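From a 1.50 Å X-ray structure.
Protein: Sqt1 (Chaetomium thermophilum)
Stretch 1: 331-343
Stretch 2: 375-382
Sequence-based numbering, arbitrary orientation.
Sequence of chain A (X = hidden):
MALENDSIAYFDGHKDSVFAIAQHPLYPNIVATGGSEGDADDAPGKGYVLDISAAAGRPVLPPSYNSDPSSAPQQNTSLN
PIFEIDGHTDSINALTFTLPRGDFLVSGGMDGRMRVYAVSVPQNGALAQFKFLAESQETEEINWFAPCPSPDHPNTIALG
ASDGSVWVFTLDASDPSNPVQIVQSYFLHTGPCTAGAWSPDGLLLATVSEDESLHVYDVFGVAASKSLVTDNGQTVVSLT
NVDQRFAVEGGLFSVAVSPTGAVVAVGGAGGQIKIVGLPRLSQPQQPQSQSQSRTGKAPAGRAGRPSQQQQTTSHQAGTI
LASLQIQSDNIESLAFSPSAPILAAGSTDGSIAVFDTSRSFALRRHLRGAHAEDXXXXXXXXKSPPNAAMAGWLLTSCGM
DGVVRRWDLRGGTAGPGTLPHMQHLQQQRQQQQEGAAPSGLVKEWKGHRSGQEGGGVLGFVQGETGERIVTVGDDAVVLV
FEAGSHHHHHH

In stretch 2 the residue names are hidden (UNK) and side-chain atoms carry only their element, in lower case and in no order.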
# COMPACT_ATOMS: atom_id res chain seq x y z
N ILE A 331 11.99 5.11 6.35
CA ILE A 331 10.67 4.64 6.73
C ILE A 331 9.94 4.25 5.45
O ILE A 331 9.52 5.10 4.67
CB ILE A 331 9.88 5.70 7.49
CG1 ILE A 331 10.64 6.13 8.76
CG2 ILE A 331 8.47 5.17 7.81
CD1 ILE A 331 11.05 4.98 9.67
N GLU A 332 9.82 2.95 5.23
CA GLU A 332 9.28 2.46 3.97
C GLU A 332 7.78 2.18 4.04
O GLU A 332 7.14 2.02 2.99
CB GLU A 332 10.02 1.20 3.53
CG GLU A 332 11.45 1.47 3.06
CD GLU A 332 11.53 2.25 1.75
OE1 GLU A 332 10.48 2.45 1.10
OE2 GLU A 332 12.65 2.67 1.36
N SER A 333 7.23 2.15 5.25
CA SER A 333 5.81 1.84 5.39
C SER A 333 5.26 2.49 6.66
O SER A 333 5.87 2.41 7.72
CB SER A 333 5.61 0.32 5.41
OG SER A 333 4.23 0.01 5.53
N LEU A 334 4.09 3.13 6.52
CA LEU A 334 3.40 3.84 7.59
C LEU A 334 1.95 3.41 7.60
O LEU A 334 1.33 3.32 6.54
CB LEU A 334 3.45 5.36 7.38
CG LEU A 334 4.73 6.11 7.71
CD1 LEU A 334 4.68 7.52 7.11
CD2 LEU A 334 4.88 6.17 9.21
N ALA A 335 1.40 3.18 8.79
CA ALA A 335 -0.03 2.89 8.89
C ALA A 335 -0.61 3.40 10.19
O ALA A 335 -0.08 3.15 11.27
CB ALA A 335 -0.27 1.39 8.77
N PHE A 336 -1.71 4.14 10.07
CA PHE A 336 -2.53 4.46 11.23
C PHE A 336 -3.48 3.30 11.53
O PHE A 336 -4.07 2.73 10.61
CB PHE A 336 -3.36 5.73 10.99
CG PHE A 336 -2.57 7.01 11.03
CD1 PHE A 336 -2.40 7.69 12.22
CD2 PHE A 336 -2.03 7.53 9.87
CE1 PHE A 336 -1.68 8.89 12.26
CE2 PHE A 336 -1.31 8.72 9.90
CZ PHE A 336 -1.15 9.40 11.10
N SER A 337 -3.63 2.97 12.80
CA SER A 337 -4.65 2.01 13.18
C SER A 337 -6.02 2.58 12.86
O SER A 337 -6.27 3.76 13.09
CB SER A 337 -4.56 1.69 14.67
OG SER A 337 -5.68 0.92 15.08
N PRO A 338 -6.92 1.73 12.33
CA PRO A 338 -8.26 2.21 12.01
C PRO A 338 -9.08 2.56 13.24
O PRO A 338 -10.03 3.33 13.10
CB PRO A 338 -8.88 1.02 11.25
CG PRO A 338 -8.15 -0.17 11.76
CD PRO A 338 -6.73 0.31 12.00
N SER A 339 -8.74 2.03 14.42
CA SER A 339 -9.56 2.30 15.60
C SER A 339 -8.82 2.43 16.93
O SER A 339 -9.45 2.70 17.95
CB SER A 339 -10.63 1.22 15.73
OG SER A 339 -10.03 -0.04 15.90
N ALA A 340 -7.51 2.24 16.95
CA ALA A 340 -6.73 2.51 18.14
C ALA A 340 -5.89 3.75 17.86
O ALA A 340 -5.57 4.03 16.71
CB ALA A 340 -5.85 1.32 18.51
N PRO A 341 -5.53 4.51 18.91
CA PRO A 341 -4.83 5.77 18.68
C PRO A 341 -3.33 5.56 18.52
O PRO A 341 -2.53 6.02 19.34
CB PRO A 341 -5.15 6.58 19.93
CG PRO A 341 -5.30 5.55 21.00
CD PRO A 341 -5.94 4.35 20.32
N ILE A 342 -2.96 4.82 17.48
CA ILE A 342 -1.55 4.52 17.25
C ILE A 342 -1.18 4.61 15.78
O ILE A 342 -2.02 4.44 14.89
CB ILE A 342 -1.15 3.12 17.78
CG1 ILE A 342 -1.99 2.02 17.11
CG2 ILE A 342 -1.26 3.04 19.32
CD1 ILE A 342 -1.60 0.61 17.55
N LEU A 343 0.10 4.88 15.55
CA LEU A 343 0.71 4.91 14.23
C LEU A 343 1.89 3.95 14.24
O LEU A 343 2.71 4.01 15.16
CB LEU A 343 1.19 6.33 13.90
CG LEU A 343 2.09 6.50 12.67
CD1 LEU A 343 1.30 6.29 11.37
CD2 LEU A 343 2.79 7.86 12.69
N UNK A 375 15.13 -5.10 5.69
CA UNK A 375 14.04 -4.11 5.55
C UNK A 375 12.64 -4.61 5.88
O UNK A 375 12.21 -5.68 5.45
c UNK A 375 14.12 -3.72 4.08
c UNK A 375 15.57 -3.82 3.77
c UNK A 375 16.11 -4.97 4.59
N UNK A 376 11.93 -3.82 6.68
CA UNK A 376 10.50 -4.01 6.84
C UNK A 376 9.84 -3.33 5.66
O UNK A 376 9.93 -2.11 5.49
c UNK A 376 10.76 -3.92 9.34
c UNK A 376 9.97 -3.40 8.15
c UNK A 376 8.49 -3.71 8.33
N UNK A 377 9.20 -4.12 4.82
CA UNK A 377 8.69 -3.66 3.54
C UNK A 377 7.28 -3.07 3.66
O UNK A 377 6.95 -2.05 3.02
c UNK A 377 10.16 -5.23 2.23
c UNK A 377 8.70 -4.82 2.53
c UNK A 377 7.96 -4.45 1.25
N UNK A 378 6.44 -3.71 4.46
CA UNK A 378 5.06 -3.30 4.61
C UNK A 378 4.53 -3.62 5.98
O UNK A 378 4.80 -4.69 6.51
c UNK A 378 2.70 -3.64 3.64
c UNK A 378 0.41 -4.09 2.70
c UNK A 378 4.19 -3.99 3.55
c UNK A 378 1.91 -4.27 2.51
n UNK A 378 -0.35 -4.39 1.46
N UNK A 379 3.78 -2.68 6.55
CA UNK A 379 2.99 -2.93 7.75
C UNK A 379 1.55 -2.55 7.45
O UNK A 379 1.28 -1.58 6.71
c UNK A 379 3.50 -2.14 8.98
c UNK A 379 4.94 -2.50 9.30
c UNK A 379 3.35 -0.61 8.80
N UNK A 380 0.62 -3.31 8.00
CA UNK A 380 -0.81 -3.07 7.73
C UNK A 380 -1.66 -3.64 8.84
O UNK A 380 -1.50 -4.82 9.21
c UNK A 380 -1.21 -3.68 6.38
c UNK A 380 -2.66 -3.37 5.99
o UNK A 380 -2.78 -3.62 3.62
c UNK A 380 -3.08 -4.10 4.74
o UNK A 380 -3.70 -5.17 4.87
N UNK A 381 -2.56 -2.83 9.39
CA UNK A 381 -3.45 -3.29 10.45
C UNK A 381 -4.53 -4.21 9.92
O UNK A 381 -5.07 -3.99 8.83
c UNK A 381 -2.41 -0.32 11.64
c UNK A 381 -2.17 -1.13 14.28
c UNK A 381 -3.04 -1.79 13.41
c UNK A 381 -1.54 0.34 12.50
c UNK A 381 -4.10 -2.11 11.17
c UNK A 381 -3.17 -1.40 12.09
c UNK A 381 -1.42 -0.06 13.81
N UNK A 382 -4.84 -5.23 10.70
CA UNK A 382 -6.00 -6.08 10.43
C UNK A 382 -7.27 -5.26 10.70
O UNK A 382 -7.44 -4.71 11.78
c UNK A 382 -7.22 -8.20 11.00
c UNK A 382 -4.71 -8.13 11.09
c UNK A 382 -6.00 -7.34 11.31

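Position 375 carries three side-chain carbons, and the last of them lies within bonding distance of the backbone N, closing a five-membered ring. Although its CA-to-CB bond points toward stretch 1, it makes no contact there. The closure identifies Pro375; its nearest side-chain approach is 5.9 Å, from Pro375 CB to Glu332 CG.

Position 376 has three carbons, one bonded to CA and carrying the other two. Its CA-to-CB bond points sideways and the side chain remains distant, but the backbone O of 376 lies 3.8 Å from Glu332 CB. The contact buries that oxygen, which has no polar partner anywhere in the model. Branching at CB without further atoms or a hydroxyl oxygen indicates Val376; element and connectivity exclude threonine.

Position 377 repeats the pattern of three carbons forked at CB. The CA-to-CB bond points away from stretch 1, so the backbone does the touching: the O of 377 approaches Ser333 CB at 3.6 Å. The fork gives Val377.

Position 378 shows four carbons in an unbranched row ending in nitrogen. Its CA-to-CB bond points away, and the close approach is again through the backbone, the CA of 378 lying 3.5 Å from Ser333 OG. The row is that of Lys378. All four chi angles are t, so the chain is extended, and its NZ reaches toward an oxygen of position 380.

Position 379 has three carbons forked at CB. Its backbone N donates a hydrogen bond to Ser333 OG; the N of 379 and Ser333 OG are 2.9 Å apart, with an N-H...acceptor angle of 164°, close to linear. Ser333 chi1 is t. The fork identifies Val379. Its CA-to-CB bond points sideways, yet Val379 CG2 comes within 3.4 Å of Ser333 OG and 4.1 Å of Ala335 CB.

Position 380 contains three carbons, the third bearing two oxygens. Its CA-to-CB bond points away from stretch 1. A carboxylate two carbons beyond CB identifies Glu380. Glu380 OE1 lies 3.3 Å from Lys378 NZ, a salt bridge with a weak hydrogen bond.

Position 381 has one carbon followed by a six-carbon ring with no oxygen attached. Its CA-to-CB bond points toward stretch 1, which covers 117 Å² of it, more than any other residue of either stretch. Ser337 CB lies 3.7 Å from the ring centroid and 14° off its normal, a CH-pi contact over the face. Pro338 CD packs 3.7 Å from the CB of 381. The bare ring gives Phe381 and rules out tyrosine. Ala335 O lies at the ring edge, 3.4 Å from Phe381 CE2, and Ile342 CD1 reaches Phe381 CE1 at 3.7 Å.

Position 382 has three carbons forked at CB, and its CA-to-CB bond points away. This is Val382; its nearest side-chain approach is 7.5 Å, from Val382 CB to Pro338 CG.

The two strands run parallel, their directions differing by 3°. The hydroxyl of Ser333 supplies the single hydrogen bond between the stretches. Farther along, Ala335 packs against Val379 and Phe381, whose ring settles against Ser337, Pro338 and Ile342. The two stretches together bury 477 Å², both sides summed.

Stretch 2 (375-382) PVVKVEFV
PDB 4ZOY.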